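Local coordinates for protein 2-dehydropantoate 2-reductase (Geobacter metallireducens, PDB 3HN2) that probably catalyses the NADPH-dependent reduction of 2-dehydropantoate (ketopantoate) to (R)-pantoate, the second step from 3-methyl-2-oxobutanoate in pantothenate biosynthesis, at residues A[187-190]-A[191-195]; A[82-85]-A[86-89]. One frame throughout, in Å; residues are numbered along the deposited sequence.

Interaction 1: residues A[187-190]-A[191-195]; sequences LVWN and IPFNG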
ATOM      1  N   LEU A 187      -0.892   9.089 -13.464  1.00 53.82           N
ATOM      2  CA  LEU A 187      -1.316  10.479 -13.262  1.00 42.56           C
ATOM      3  C   LEU A 187      -2.513  10.583 -12.322  1.00 40.79           C
ATOM      4  O   LEU A 187      -2.663  11.580 -11.621  1.00 46.45           O
ATOM      5  CB  LEU A 187      -1.630  11.155 -14.607  1.00 31.12           C
ATOM      6  CG  LEU A 187      -0.678  12.203 -15.205  1.00 37.04           C
ATOM      7  CD1 LEU A 187       0.717  12.231 -14.562  1.00 11.10           C
ATOM      8  CD2 LEU A 187      -0.566  12.058 -16.737  1.00 31.81           C
ATOM      9  N   VAL A 188      -3.353   9.548 -12.313  1.00 42.88           N
ATOM     10  CA  VAL A 188      -4.476   9.450 -11.384  1.00 44.41           C
ATOM     11  C   VAL A 188      -3.993   9.438  -9.928  1.00 46.31           C
ATOM     12  O   VAL A 188      -4.690   9.914  -9.037  1.00 39.88           O
ATOM     13  CB  VAL A 188      -5.370   8.220 -11.687  1.00 44.24           C
ATOM     14  CG1 VAL A 188      -6.445   8.012 -10.596  1.00 54.82           C
ATOM     15  CG2 VAL A 188      -6.044   8.387 -13.024  1.00 26.27           C
ATOM     16  N   TRP A 189      -2.787   8.922  -9.704  1.00 45.35           N
ATOM     17  CA  TRP A 189      -2.195   8.931  -8.373  1.00 45.33           C
ATOM     18  C   TRP A 189      -1.342  10.171  -8.131  1.00 47.04           C
ATOM     19  O   TRP A 189      -1.419  10.787  -7.050  1.00 34.55           O
ATOM     20  CB  TRP A 189      -1.354   7.671  -8.129  1.00 38.71           C
ATOM     21  CG  TRP A 189      -1.017   7.528  -6.691  1.00 43.96           C
ATOM     22  CD1 TRP A 189      -1.763   6.894  -5.731  1.00 32.31           C
ATOM     23  CD2 TRP A 189       0.127   8.070  -6.019  1.00 45.86           C
ATOM     24  NE1 TRP A 189      -1.138   6.989  -4.515  1.00 22.24           N
ATOM     25  CE2 TRP A 189       0.014   7.715  -4.652  1.00 24.96           C
ATOM     26  CE3 TRP A 189       1.239   8.817  -6.438  1.00 22.40           C
ATOM     27  CZ2 TRP A 189       0.974   8.076  -3.703  1.00 21.40           C
ATOM     28  CZ3 TRP A 189       2.199   9.188  -5.489  1.00 26.30           C
ATOM     29  CH2 TRP A 189       2.055   8.814  -4.135  1.00 48.16           C
ATOM     30  N   ASN A 190      -0.514  10.505  -9.127  1.00 29.97           N
ATOM     31  CA  ASN A 190       0.502  11.555  -9.002  1.00 27.07           C
ATOM     32  C   ASN A 190      -0.060  12.954  -8.867  1.00 31.62           C
ATOM     33  O   ASN A 190       0.590  13.827  -8.310  1.00 44.90           O
ATOM     34  CB  ASN A 190       1.462  11.534 -10.206  1.00 44.66           C
ATOM     35  CG  ASN A 190       2.759  10.788  -9.926  1.00 53.90           C
ATOM     36  OD1 ASN A 190       2.894  10.079  -8.920  1.00 41.96           O
ATOM     37  ND2 ASN A 190       3.722  10.939 -10.829  1.00 64.40           N
ATOM     38  N   ILE A 191      -1.254  13.183  -9.399  1.00 28.64           N
ATOM     39  CA  ILE A 191      -1.819  14.526  -9.370  1.00 28.24           C
ATOM     40  C   ILE A 191      -2.395  14.907  -7.988  1.00 33.21           C
ATOM     41  O   ILE A 191      -1.922  15.892  -7.419  1.00 30.45           O
ATOM     42  CB  ILE A 191      -2.725  14.830 -10.601  1.00 28.51           C
ATOM     43  CG1 ILE A 191      -1.842  14.963 -11.857  1.00 40.41           C
ATOM     44  CG2 ILE A 191      -3.535  16.098 -10.389  1.00 36.42           C
ATOM     45  CD1 ILE A 191      -2.590  15.208 -13.158  1.00 25.98           C
ATOM     46  N   PRO A 192      -3.370  14.132  -7.430  1.00 34.29           N
ATOM     47  CA  PRO A 192      -3.819  14.483  -6.062  1.00 37.41           C
ATOM     48  C   PRO A 192      -2.714  14.446  -5.014  1.00 28.35           C
ATOM     49  O   PRO A 192      -2.604  15.365  -4.219  1.00 30.34           O
ATOM     50  CB  PRO A 192      -4.887  13.426  -5.741  1.00 30.04           C
ATOM     51  CG  PRO A 192      -4.634  12.319  -6.710  1.00 42.17           C
ATOM     52  CD  PRO A 192      -4.126  12.976  -7.949  1.00 31.60           C
ATOM     53  N   PHE A 193      -1.854  13.440  -5.073  1.00 41.58           N
ATOM     54  CA  PHE A 193      -0.899  13.214  -3.998  1.00 36.73           C
ATOM     55  C   PHE A 193       0.413  13.984  -4.109  1.00 47.36           C
ATOM     56  O   PHE A 193       0.799  14.643  -3.149  1.00 54.07           O
ATOM     57  CB  PHE A 193      -0.738  11.718  -3.744  1.00 35.34           C
ATOM     58  CG  PHE A 193      -2.004  11.074  -3.253  1.00 31.78           C
ATOM     59  CD1 PHE A 193      -2.818  10.356  -4.120  1.00 17.33           C
ATOM     60  CD2 PHE A 193      -2.414  11.236  -1.926  1.00 26.45           C
ATOM     61  CE1 PHE A 193      -4.006   9.773  -3.672  1.00 48.62           C
ATOM     62  CE2 PHE A 193      -3.601  10.657  -1.471  1.00 24.90           C
ATOM     63  CZ  PHE A 193      -4.400   9.927  -2.340  1.00 33.16           C
ATOM     64  N   ASN A 194       1.085  13.962  -5.259  1.00 44.23           N
ATOM     65  CA  ASN A 194       2.229  14.876  -5.429  1.00 46.61           C
ATOM     66  C   ASN A 194       1.824  16.358  -5.444  1.00 47.96           C
ATOM     67  O   ASN A 194       2.651  17.229  -5.180  1.00 56.88           O
ATOM     68  CB  ASN A 194       3.082  14.529  -6.650  1.00 52.91           C
ATOM     69  CG  ASN A 194       3.919  13.289  -6.440  1.00 54.84           C
ATOM     70  OD1 ASN A 194       3.391  12.191  -6.272  1.00 82.11           O
ATOM     71  ND2 ASN A 194       5.235  13.455  -6.454  1.00 41.21           N
ATOM     72  N   GLY A 195       0.548  16.630  -5.721  1.00 47.20           N
ATOM     73  CA  GLY A 195      -0.008  17.982  -5.629  1.00 43.18           C
ATOM     74  C   GLY A 195      -0.307  18.489  -4.224  1.00 38.99           C
ATOM     75  O   GLY A 195       0.267  19.489  -3.789  1.00 40.13           O
TER
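Trp189 and Phe193, one helical turn apart, form an offset stack in which the benzene ring lies over one face of the indole. The centroids of the Phe193 ring and of the five-membered ring of Trp189 are 4.8 Å apart, with the planes inclined by 25°. Phe193 CD1 does most of the touching, 3.8 Å from Trp189 NE1, while the CB of the same phenylalanine stands 4.0 Å above the centroid of the six-membered ring, 9° from its normal, as a CH-pi contact. Trp189 reaches this place because its CG is anti to the backbone N (chi1 -167°), which carries the indole forward along the helix to lie against Phe193.

Apolar contact continues on another side of the helix, where Ile191 CD1 meets Leu187 CG at 4.1 Å. The proline ring of Pro192 rests against the backbone, its CD 3.3 Å from Val188 O.

Among the backbone hydrogen bonds, Ile191 N donates to Leu187 O at 3.1 Å. Pro192 has no N-H to give to Val188 O, and the helix kinks here. The bonds that follow, from Phe193 N to Trp189 O and from Asn194 N to Asn190 O, are both weak; the aromatic stack spans the same turn as the proline kink.

All of this is buried in the C-terminal, helical part of the reductase. Thr249, on helix 241-249, hydrogen-bonds the indole nitrogen of Trp189, and Phe127 of strand 121-129 meets the same indole edge-to-face. Helix 211-229 packs on Val188, Ile191 and Phe193, and helix 271-284 on Leu187 and Ile191, so this part of helix 179-200 is packed among helices 211-229, 241-249 and 271-284.

Interaction 2: residues A[82-85]-A[86-89]; sequences NSRY and EELI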
ATOM      1  N   ASN A  82      14.534  19.073 -19.212  1.00 49.74           N
ATOM      2  CA  ASN A  82      14.221  18.481 -20.516  1.00 53.92           C
ATOM      3  C   ASN A  82      14.711  19.288 -21.726  1.00 61.42           C
ATOM      4  O   ASN A  82      14.787  18.759 -22.834  1.00 64.51           O
ATOM      5  CB  ASN A  82      12.721  18.177 -20.636  1.00 48.10           C
ATOM      6  CG  ASN A  82      12.337  16.820 -20.038  1.00 55.68           C
ATOM      7  OD1 ASN A  82      13.161  16.124 -19.437  1.00 56.67           O
ATOM      8  ND2 ASN A  82      11.077  16.437 -20.214  1.00 34.66           N
ATOM      9  N   SER A  83      15.047  20.559 -21.507  1.00 67.82           N
ATOM     10  CA  SER A  83      15.664  21.401 -22.540  1.00 64.57           C
ATOM     11  C   SER A  83      17.089  20.942 -22.830  1.00 64.58           C
ATOM     12  O   SER A  83      17.623  21.188 -23.912  1.00 69.51           O
ATOM     13  CB  SER A  83      15.674  22.867 -22.106  1.00 63.25           C
ATOM     14  OG  SER A  83      16.216  23.007 -20.802  1.00 70.61           O
ATOM     15  N   ARG A  84      17.684  20.255 -21.858  1.00 64.57           N
ATOM     16  CA  ARG A  84      19.042  19.740 -21.963  1.00 62.72           C
ATOM     17  C   ARG A  84      19.105  18.357 -22.611  1.00 62.78           C
ATOM     18  O   ARG A  84      20.156  17.715 -22.583  1.00 68.65           O
ATOM     19  CB  ARG A  84      19.688  19.683 -20.577  1.00 65.71           C
ATOM     20  CG  ARG A  84      20.041  21.028 -19.979  1.00 68.18           C
ATOM     21  CD  ARG A  84      20.547  20.851 -18.564  1.00 81.85           C
ATOM     22  NE  ARG A  84      21.654  21.757 -18.269  1.00 93.91           N
ATOM     23  CZ  ARG A  84      22.938  21.407 -18.280  1.00 96.26           C
ATOM     24  NH1 ARG A  84      23.298  20.161 -18.568  1.00 85.28           N
ATOM     25  NH2 ARG A  84      23.867  22.310 -17.996  1.00101.23           N
ATOM     26  N   TYR A  85      17.987  17.906 -23.185  1.00 60.79           N
ATOM     27  CA  TYR A  85      17.901  16.604 -23.859  1.00 56.80           C
ATOM     28  C   TYR A  85      18.956  16.412 -24.943  1.00 54.72           C
ATOM     29  O   TYR A  85      19.629  15.380 -24.981  1.00 56.40           O
ATOM     30  CB  TYR A  85      16.524  16.410 -24.497  1.00 56.67           C
ATOM     31  CG  TYR A  85      15.480  15.709 -23.653  1.00 62.40           C
ATOM     32  CD1 TYR A  85      14.128  15.810 -23.981  1.00 64.34           C
ATOM     33  CD2 TYR A  85      15.832  14.941 -22.544  1.00 47.38           C
ATOM     34  CE1 TYR A  85      13.157  15.173 -23.229  1.00 58.72           C
ATOM     35  CE2 TYR A  85      14.862  14.300 -21.782  1.00 61.54           C
ATOM     36  CZ  TYR A  85      13.528  14.417 -22.137  1.00 61.56           C
ATOM     37  OH  TYR A  85      12.558  13.791 -21.396  1.00 57.38           O
ATOM     38  N   GLU A  86      19.093  17.416 -25.807  1.00 58.19           N
ATOM     39  CA  GLU A  86      19.973  17.355 -26.975  1.00 62.34           C
ATOM     40  C   GLU A  86      21.449  17.221 -26.604  1.00 60.83           C
ATOM     41  O   GLU A  86      22.121  16.318 -27.098  1.00 52.91           O
ATOM     42  CB  GLU A  86      19.729  18.560 -27.898  1.00 66.22           C
ATOM     43  CG  GLU A  86      20.522  18.558 -29.208  1.00 72.41           C
ATOM     44  CD  GLU A  86      21.637  19.593 -29.221  1.00 90.51           C
ATOM     45  OE1 GLU A  86      22.821  19.195 -29.262  1.00 95.68           O
ATOM     46  OE2 GLU A  86      21.330  20.807 -29.184  1.00 90.82           O
ATOM     47  N   GLU A  87      21.937  18.086 -25.712  1.00 62.54           N
ATOM     48  CA  GLU A  87      23.349  18.044 -25.302  1.00 62.31           C
ATOM     49  C   GLU A  87      23.738  16.760 -24.557  1.00 58.68           C
ATOM     50  O   GLU A  87      24.838  16.236 -24.752  1.00 60.68           O
ATOM     51  CB  GLU A  87      23.752  19.292 -24.496  1.00 61.50           C
ATOM     52  CG  GLU A  87      22.962  19.542 -23.211  1.00 66.03           C
ATOM     53  CD  GLU A  87      23.789  20.216 -22.121  1.00 71.76           C
ATOM     54  OE1 GLU A  87      23.275  21.165 -21.490  1.00 71.25           O
ATOM     55  OE2 GLU A  87      24.947  19.799 -21.887  1.00 59.53           O
ATOM     56  N   LEU A  88      22.819  16.245 -23.741  1.00 52.85           N
ATOM     57  CA  LEU A  88      23.106  15.112 -22.861  1.00 48.55           C
ATOM     58  C   LEU A  88      22.982  13.736 -23.515  1.00 45.34           C
ATOM     59  O   LEU A  88      23.641  12.792 -23.087  1.00 48.15           O
ATOM     60  CB  LEU A  88      22.220  15.166 -21.609  1.00 53.97           C
ATOM     61  CG  LEU A  88      22.433  16.287 -20.589  1.00 46.43           C
ATOM     62  CD1 LEU A  88      21.263  16.324 -19.632  1.00 50.74           C
ATOM     63  CD2 LEU A  88      23.741  16.123 -19.829  1.00 60.24           C
ATOM     64  N   ILE A  89      22.142  13.617 -24.541  1.00 46.07           N
ATOM     65  CA  ILE A  89      21.833  12.306 -25.124  1.00 49.35           C
ATOM     66  C   ILE A  89      22.440  12.073 -26.523  1.00 55.97           C
ATOM     67  O   ILE A  89      22.872  10.958 -26.818  1.00 62.11           O
ATOM     68  CB  ILE A  89      20.297  11.997 -25.050  1.00 53.00           C
ATOM     69  CG1 ILE A  89      19.840  11.957 -23.585  1.00 54.74           C
ATOM     70  CG2 ILE A  89      19.941  10.663 -25.714  1.00 47.27           C
ATOM     71  CD1 ILE A  89      18.351  12.156 -23.383  1.00 50.39           C
TER
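Tyr85 and Ile89 make the tightly packed side of this first helical turn. Their side chains run side by side in the same direction, Tyr85 CD2 lying 3.8 Å from Ile89 CD1, and the Ile89 N-H bonds to Tyr85 O at 3.1 Å. Both residues are buried against Val75 of strand 72-75; helix 108-115 also packs on the tyrosine ring, whose hydroxyl is hydrogen-bonded to Gln103.

The other side is looser and charged, and with Glu87 exposed and Arg84 partly so it faces solvent. Glu87 OE1 sits over one face of the Arg84 guanidinium, 3.1 Å from NH1, in a salt bridge that works through charge alone, since no N-H points at the oxygen. With CG between the backbone N and the carbonyl carbon (chi1 59°), Glu87 turns its carboxylate back over the arginine. Between the two sides, Leu88 CD1 packs on Arg84 CB at 3.8 Å, and Leu88 N donates to Arg84 O at 3.3 Å.

Arg84 is at the N-cap position of helix 85-89, a short amphipathic helix that lies against strand 72-75, one of the parallel strands of the Rossmann-type domain, which in this family binds NADPH.

Both interactions are local, joining residues three or four apart, within helix 179-200 in interaction 1 and at the start of helix 85-89 in interaction 2. They belong to different family regions and lie on opposite sides of the chain's centre, with centres about 26 Å apart and nearest atoms about 13 Å apart. Interaction 1 is wholly buried in the middle of the long helix 179-200 of the C-terminal region, and aromatic stacking dominates its chemistry. Interaction 2 lies beside the N-terminal sheet, so its apolar face is backed by a strand whereas its outer face carries a charged pair.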